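PDB 3KV0: HET-C2 from Podospora anserina, which is a fungal glycolipid transfer protein of the GLTP fold, probably binding one glycolipid at a time and carrying it between membranes. Local coordinates for residues 36-39 and 40-43; 89-92 and 93-96; 132-135 and 136-139. All coordinates share one frame; numbering follows the deposited sequence.

Interaction 1 (36-39 and 40-43); sequences AIST and AEFL
Ser-38 and Glu-41 meet through their side chains just where the chain turns from strand 36-37 into helix 39-57. With OG anti to the backbone N (chi1 -165°), the serine hydroxyl reaches the carboxylate one helical turn on and gives its proton to OE1, Ser-38 OG to Glu-41 OE1 being 2.7 Å. Glu-41 cooperates by bending at chi2 (91°), which folds the chain back toward the helix start. The hydroxyl comes in from above the carboxylate plane, 37° out of it.

Ile-37 CG2, anti to the backbone N, rests 3.8 Å from Phe-42 CB, the two side chains crossing at a slant. The branched isoleucine thus covers the base of the phenylalanine, while the ring itself runs on into the interior, against Leu-111 and Leu-115 of helix 103-122. Thr-39 uses its two branches differently: CG2 lies alongside Leu-43, 3.8 Å from CD1, and OG1 is spent on the backbone O of Ser-86. A threonine suits this spot because it has one apolar and one polar arm.

The first helical bonds are of backbone type. Leu-43 N donates to Thr-39 O at 2.9 Å, and Phe-42 N reaches Ser-38 O over a longer 3.2 Å.

Ser-38 occupies the N-cap position, yet its hydroxyl makes no capping bond, so the Ser-x-x-Glu sequence does not form a true capping box here. It is a strand-to-helix junction whose N-cap serine is tied to the glutamate at N3, opening a long helix of the predominantly alpha-helical GLTP fold.

Interaction 2 (89-92 and 93-96); sequences IQDL and VRNE
Asp-91 and Arg-94 both turn their CG atoms beside their own backbone N (chi1 -76° and -74°), and the arginine then runs extended from CG to NE, so that its guanidinium travels back along the helix to the carboxylate. This is an i to i+3 salt bridge on a short helix of the GLTP fold. Arg-94 NH1 donates to Asp-91 OD1 at 2.8 Å. The acceptor lies close to the guanidinium plane, at its edge, whereas the donor stands above the plane of the carboxylate; the two groups are turned 62° against each other, and only one arginine nitrogen grips the aspartate.

A long arginine suits this place because its apolar part can lie over the preceding turn: Arg-94 CG passes 3.4 Å from Gln-90 O. Arg-94 NH1 comes equally close, 3.4 Å, to Gln-90 CB, with Gln-90 CA over one face of the guanidinium. NE has a second carboxylate, that of Glu-206, so the guanidinium is gripped by two acids, which probably fixes its rotation.

The other polar ends leave the helix. Gln-90 spends its amide NE2 on Asn-35 O, Asn-95 ND2 goes to Glu-85 O, and the buried carboxylate of Glu-96 is satisfied at the start of helix 103-122 by Thr-105 OG1 and Ala-104 N, where the helix end would probably favour a negative charge. Val-93 packs on Thr-105 and Leu-108, and Leu-92 on Ala-104 and on Thr-39, so these apolar side chains fill the seam with the neighbouring helices.

Along the backbone Asn-95 N donates to Asp-91 O at 3.0 Å. Val-93 CG2, set beside its own backbone N, packs 3.4 Å from Ile-89 O.

Interaction 3 (132-135 and 136-139); sequences LADS and FRGS
Asp-134 and Arg-137 form an i to i+3 salt bridge on helix 132-142, one of the helices that build the GLTP fold. Arg-137 NH1 donates to Asp-134 OD1 at 3.1 Å; the oxygen lies in the guanidinium plane, at its edge, but is itself met from above the carboxylate, 46° out of plane. NH2 has a different acceptor, Ser-161 OG, so the arginine also ties this helix to helix 155-161. The small methyl of Ala-133 lies against one face of the guanidinium, offset toward its rim, with Ala-133 CB 3.9 Å from Arg-137 NH1. A leucine in place of Arg-137 would probably leave Asp-134 without its charged mate and Ser-161 without this donor.

The serines are satisfied inside the protein: Ser-135 OG is hydrogen-bonded to Glu-130 OE1, and the rotamer of Ser-139 turns its OG toward helix 103-122, where it bonds to Phe-117 O. Backbone donors find their helical acceptors, Gly-138 N meeting Asp-134 O at 2.9 Å and Ser-139 N meeting Ser-135 O at 3.0 Å.

The apolar side belongs to Leu-132 and Phe-136, lying side by side against Leu-56. Leu-132 O accepts from Phe-136 N at 3.0 Å and also sits at the ring edge, 3.4 Å from CD1.

In the fold
Interactions 1 and 2 are neighbours, their centres 11 Å apart. Two hydrogen bonds probably join them, Ile-37 O with Ile-89 N at 2.8 Å and Ile-37 N with Gln-90 OE1 at 2.9 Å, and Phe-42 CD2 packs 3.6 Å from Ile-89 CD1. Interaction 3 lies across the chain's centre, 28 Å from interaction 1 and 33 Å from interaction 2 between centres, and touches neither. Helix 103-122 links the two ends: Val-93 of interaction 2 touches it near its start, Phe-42 of interaction 1 further along, and Phe-136 of interaction 3 at Ala-121 near its end. In GLTP relatives such helices enclose the lipid chains, a role likely here too.

Interaction 1 (36-39 and 40-43)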
loop_
_atom_site.group_PDB
_atom_site.type_symbol
_atom_site.label_atom_id
_atom_site.label_comp_id
_atom_site.label_asym_id
_atom_site.label_seq_id
_atom_site.Cartn_x
_atom_site.Cartn_y
_atom_site.Cartn_z
ATOM N N ALA A 36 12.105 -13.014 1.431
ATOM C CA ALA A 36 11.072 -13.470 0.526
ATOM C C ALA A 36 9.726 -13.072 1.092
ATOM O O ALA A 36 9.393 -13.442 2.226
ATOM C CB ALA A 36 11.136 -14.979 0.373
ATOM N N ILE A 37 8.953 -12.306 0.324
ATOM C CA ILE A 37 7.616 -11.933 0.783
ATOM C C ILE A 37 6.582 -12.846 0.131
ATOM O O ILE A 37 6.472 -12.908 -1.094
ATOM C CB ILE A 37 7.310 -10.431 0.517
ATOM C CG1 ILE A 37 8.172 -9.583 1.449
ATOM C CG2 ILE A 37 5.805 -10.131 0.775
ATOM C CD1 ILE A 37 8.314 -8.130 1.011
ATOM N N SER A 38 5.811 -13.524 0.955
ATOM C CA SER A 38 4.863 -14.487 0.473
ATOM C C SER A 38 3.767 -13.749 -0.308
ATOM O O SER A 38 3.181 -12.812 0.209
ATOM C CB SER A 38 4.296 -15.260 1.652
ATOM O OG SER A 38 3.638 -16.412 1.196
ATOM N N THR A 39 3.525 -14.201 -1.534
ATOM C CA THR A 39 2.728 -13.491 -2.534
ATOM C C THR A 39 1.271 -13.410 -2.119
ATOM O O THR A 39 0.691 -12.322 -2.085
ATOM C CB THR A 39 2.841 -14.187 -3.894
ATOM O OG1 THR A 39 4.208 -14.186 -4.330
ATOM C CG2 THR A 39 1.925 -13.526 -4.944
ATOM N N ALA A 40 0.687 -14.549 -1.740
ATOM C CA ALA A 40 -0.754 -14.596 -1.480
ATOM C C ALA A 40 -1.187 -13.698 -0.325
ATOM O O ALA A 40 -2.146 -12.931 -0.430
ATOM C CB ALA A 40 -1.215 -16.076 -1.232
ATOM N N GLU A 41 -0.472 -13.783 0.787
ATOM C CA GLU A 41 -0.779 -12.988 1.964
ATOM C C GLU A 41 -0.540 -11.483 1.702
ATOM O O GLU A 41 -1.281 -10.633 2.176
ATOM C CB GLU A 41 0.102 -13.416 3.145
ATOM C CG GLU A 41 -0.225 -14.834 3.695
ATOM C CD GLU A 41 0.576 -15.946 3.050
ATOM O OE1 GLU A 41 1.058 -15.830 1.882
ATOM O OE2 GLU A 41 0.733 -16.966 3.761
ATOM N N PHE A 42 0.517 -11.189 0.974
ATOM C CA PHE A 42 0.826 -9.803 0.588
ATOM C C PHE A 42 -0.296 -9.198 -0.258
ATOM O O PHE A 42 -0.717 -8.071 -0.012
ATOM C CB PHE A 42 2.098 -9.803 -0.205
ATOM C CG PHE A 42 2.441 -8.469 -0.818
ATOM C CD1 PHE A 42 2.990 -7.459 -0.047
ATOM C CD2 PHE A 42 2.210 -8.233 -2.168
ATOM C CE1 PHE A 42 3.322 -6.209 -0.643
ATOM C CE2 PHE A 42 2.534 -6.995 -2.757
ATOM C CZ PHE A 42 3.083 -5.999 -1.988
ATOM N N LEU A 43 -0.783 -9.933 -1.262
ATOM C CA LEU A 43 -1.829 -9.393 -2.114
ATOM C C LEU A 43 -3.111 -9.186 -1.323
ATOM O O LEU A 43 -3.810 -8.149 -1.465
ATOM C CB LEU A 43 -2.068 -10.297 -3.327
ATOM C CG LEU A 43 -0.889 -10.391 -4.299
ATOM C CD1 LEU A 43 -1.146 -11.401 -5.482
ATOM C CD2 LEU A 43 -0.498 -9.045 -4.853
#

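Interaction 2 (89-92 and 93-96)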
loop_
_atom_site.group_PDB
_atom_site.type_symbol
_atom_site.label_atom_id
_atom_site.label_comp_id
_atom_site.label_asym_id
_atom_site.label_seq_id
_atom_site.Cartn_x
_atom_site.Cartn_y
_atom_site.Cartn_z
ATOM N N ILE A 89 7.108 -12.777 -3.767
ATOM C CA ILE A 89 7.060 -11.650 -4.688
ATOM C C ILE A 89 8.365 -11.581 -5.502
ATOM O O ILE A 89 8.337 -11.416 -6.712
ATOM C CB ILE A 89 6.755 -10.287 -3.923
ATOM C CG1 ILE A 89 5.370 -10.329 -3.268
ATOM C CG2 ILE A 89 6.917 -9.092 -4.856
ATOM C CD1 ILE A 89 4.210 -10.319 -4.231
ATOM N N GLN A 90 9.495 -11.728 -4.826
ATOM C CA GLN A 90 10.803 -11.664 -5.470
ATOM C C GLN A 90 10.988 -12.741 -6.555
ATOM O O GLN A 90 11.438 -12.437 -7.662
ATOM C CB GLN A 90 11.916 -11.739 -4.422
ATOM C CG GLN A 90 11.983 -10.503 -3.507
ATOM C CD GLN A 90 11.196 -10.657 -2.218
ATOM O OE1 GLN A 90 10.155 -11.325 -2.174
ATOM N NE2 GLN A 90 11.694 -10.056 -1.171
ATOM N N ASP A 91 10.605 -13.981 -6.264
ATOM C CA ASP A 91 10.639 -15.027 -7.300
ATOM C C ASP A 91 9.634 -14.782 -8.403
ATOM O O ASP A 91 9.933 -15.001 -9.582
ATOM C CB ASP A 91 10.486 -16.432 -6.716
ATOM C CG ASP A 91 11.771 -16.921 -6.037
ATOM O OD1 ASP A 91 12.865 -16.425 -6.388
ATOM O OD2 ASP A 91 11.676 -17.753 -5.105
ATOM N N LEU A 92 8.462 -14.282 -8.032
ATOM C CA LEU A 92 7.445 -13.973 -9.005
ATOM C C LEU A 92 8.035 -13.047 -10.028
ATOM O O LEU A 92 7.820 -13.238 -11.217
ATOM C CB LEU A 92 6.217 -13.346 -8.334
ATOM C CG LEU A 92 4.985 -13.079 -9.201
ATOM C CD1 LEU A 92 3.765 -12.866 -8.346
ATOM C CD2 LEU A 92 5.153 -11.881 -10.144
ATOM N N VAL A 93 8.785 -12.048 -9.568
ATOM C CA VAL A 93 9.353 -11.072 -10.471
ATOM C C VAL A 93 10.485 -11.700 -11.325
ATOM O O VAL A 93 10.515 -11.542 -12.541
ATOM C CB VAL A 93 9.812 -9.805 -9.704
ATOM C CG1 VAL A 93 10.636 -8.911 -10.585
ATOM C CG2 VAL A 93 8.533 -9.023 -9.179
ATOM N N ARG A 94 11.382 -12.421 -10.680
ATOM C CA ARG A 94 12.523 -13.058 -11.388
ATOM C C ARG A 94 12.065 -13.909 -12.565
ATOM O O ARG A 94 12.608 -13.798 -13.672
ATOM C CB ARG A 94 13.343 -13.901 -10.414
ATOM C CG ARG A 94 14.186 -13.079 -9.480
ATOM C CD ARG A 94 14.819 -13.943 -8.411
ATOM N NE ARG A 94 15.405 -13.126 -7.336
ATOM C CZ ARG A 94 15.058 -13.175 -6.048
ATOM N NH1 ARG A 94 14.159 -14.039 -5.611
ATOM N NH2 ARG A 94 15.672 -12.394 -5.168
ATOM N N ASN A 95 11.031 -14.705 -12.323
ATOM C CA ASN A 95 10.508 -15.671 -13.278
ATOM C C ASN A 95 9.570 -15.066 -14.314
ATOM O O ASN A 95 9.435 -15.606 -15.401
ATOM C CB ASN A 95 9.817 -16.824 -12.525
ATOM C CG ASN A 95 10.785 -17.583 -11.591
ATOM O OD1 ASN A 95 11.995 -17.646 -11.867
ATOM N ND2 ASN A 95 10.257 -18.151 -10.483
ATOM N N GLU A 96 8.908 -13.950 -14.007
ATOM C CA GLU A 96 8.162 -13.260 -15.052
ATOM C C GLU A 96 9.129 -12.591 -16.023
ATOM O O GLU A 96 8.890 -12.577 -17.238
ATOM C CB GLU A 96 7.215 -12.206 -14.483
ATOM C CG GLU A 96 6.551 -11.397 -15.575
ATOM C CD GLU A 96 5.738 -10.224 -15.051
ATOM O OE1 GLU A 96 6.306 -9.380 -14.316
ATOM O OE2 GLU A 96 4.543 -10.162 -15.394
#

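Interaction 3 (132-135 and 136-139)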
loop_
_atom_site.group_PDB
_atom_site.type_symbol
_atom_site.label_atom_id
_atom_site.label_comp_id
_atom_site.label_asym_id
_atom_site.label_seq_id
_atom_site.Cartn_x
_atom_site.Cartn_y
_atom_site.Cartn_z
ATOM N N LEU A 132 -5.253 15.709 8.182
ATOM C CA LEU A 132 -5.076 14.578 7.299
ATOM C C LEU A 132 -4.691 15.005 5.904
ATOM O O LEU A 132 -3.839 14.384 5.293
ATOM C CB LEU A 132 -6.322 13.685 7.212
ATOM C CG LEU A 132 -6.375 12.480 8.132
ATOM C CD1 LEU A 132 -7.706 11.779 7.935
ATOM C CD2 LEU A 132 -5.199 11.515 7.945
ATOM N N ALA A 133 -5.364 16.025 5.381
ATOM C CA ALA A 133 -5.128 16.471 4.023
ATOM C C ALA A 133 -3.681 16.831 3.811
ATOM O O ALA A 133 -3.118 16.480 2.789
ATOM C CB ALA A 133 -6.082 17.658 3.638
ATOM N N ASP A 134 -3.052 17.493 4.787
ATOM C CA ASP A 134 -1.648 17.887 4.670
ATOM C C ASP A 134 -0.654 16.716 4.826
ATOM O O ASP A 134 0.384 16.671 4.151
ATOM C CB ASP A 134 -1.337 18.964 5.717
ATOM C CG ASP A 134 -2.155 20.246 5.494
ATOM O OD1 ASP A 134 -2.171 20.769 4.347
ATOM O OD2 ASP A 134 -2.788 20.699 6.474
ATOM N N SER A 135 -0.956 15.779 5.729
ATOM C CA SER A 135 -0.125 14.546 5.802
ATOM C C SER A 135 -0.156 13.812 4.446
ATOM O O SER A 135 0.881 13.426 3.908
ATOM C CB SER A 135 -0.584 13.622 6.930
ATOM O OG SER A 135 -0.539 14.237 8.211
ATOM N N PHE A 136 -1.351 13.668 3.866
ATOM C CA PHE A 136 -1.458 13.082 2.534
ATOM C C PHE A 136 -0.739 13.890 1.454
ATOM O O PHE A 136 -0.007 13.328 0.631
ATOM C CB PHE A 136 -2.923 12.777 2.180
ATOM C CG PHE A 136 -3.375 11.444 2.677
ATOM C CD1 PHE A 136 -3.999 11.305 3.896
ATOM C CD2 PHE A 136 -3.117 10.296 1.936
ATOM C CE1 PHE A 136 -4.380 10.026 4.355
ATOM C CE2 PHE A 136 -3.515 9.031 2.387
ATOM C CZ PHE A 136 -4.119 8.899 3.610
ATOM N N ARG A 137 -0.886 15.227 1.455
ATOM C CA ARG A 137 -0.190 16.014 0.455
ATOM C C ARG A 137 1.309 15.883 0.526
ATOM O O ARG A 137 1.972 15.797 -0.481
ATOM C CB ARG A 137 -0.536 17.490 0.557
ATOM C CG ARG A 137 -1.879 17.858 -0.008
ATOM C CD ARG A 137 -2.319 19.213 0.619
ATOM N NE ARG A 137 -3.657 19.579 0.180
ATOM C CZ ARG A 137 -4.529 20.302 0.878
ATOM N NH1 ARG A 137 -4.252 20.740 2.101
ATOM N NH2 ARG A 137 -5.713 20.572 0.346
ATOM N N GLY A 138 1.857 15.871 1.727
ATOM C CA GLY A 138 3.296 15.782 1.845
ATOM C C GLY A 138 3.805 14.414 1.441
ATOM O O GLY A 138 4.854 14.300 0.860
ATOM N N SER A 139 3.049 13.362 1.772
ATOM C CA SER A 139 3.360 12.032 1.280
ATOM C C SER A 139 3.335 11.939 -0.244
ATOM O O SER A 139 4.212 11.354 -0.862
ATOM C CB SER A 139 2.380 10.971 1.863
ATOM O OG SER A 139 2.828 9.714 1.396
#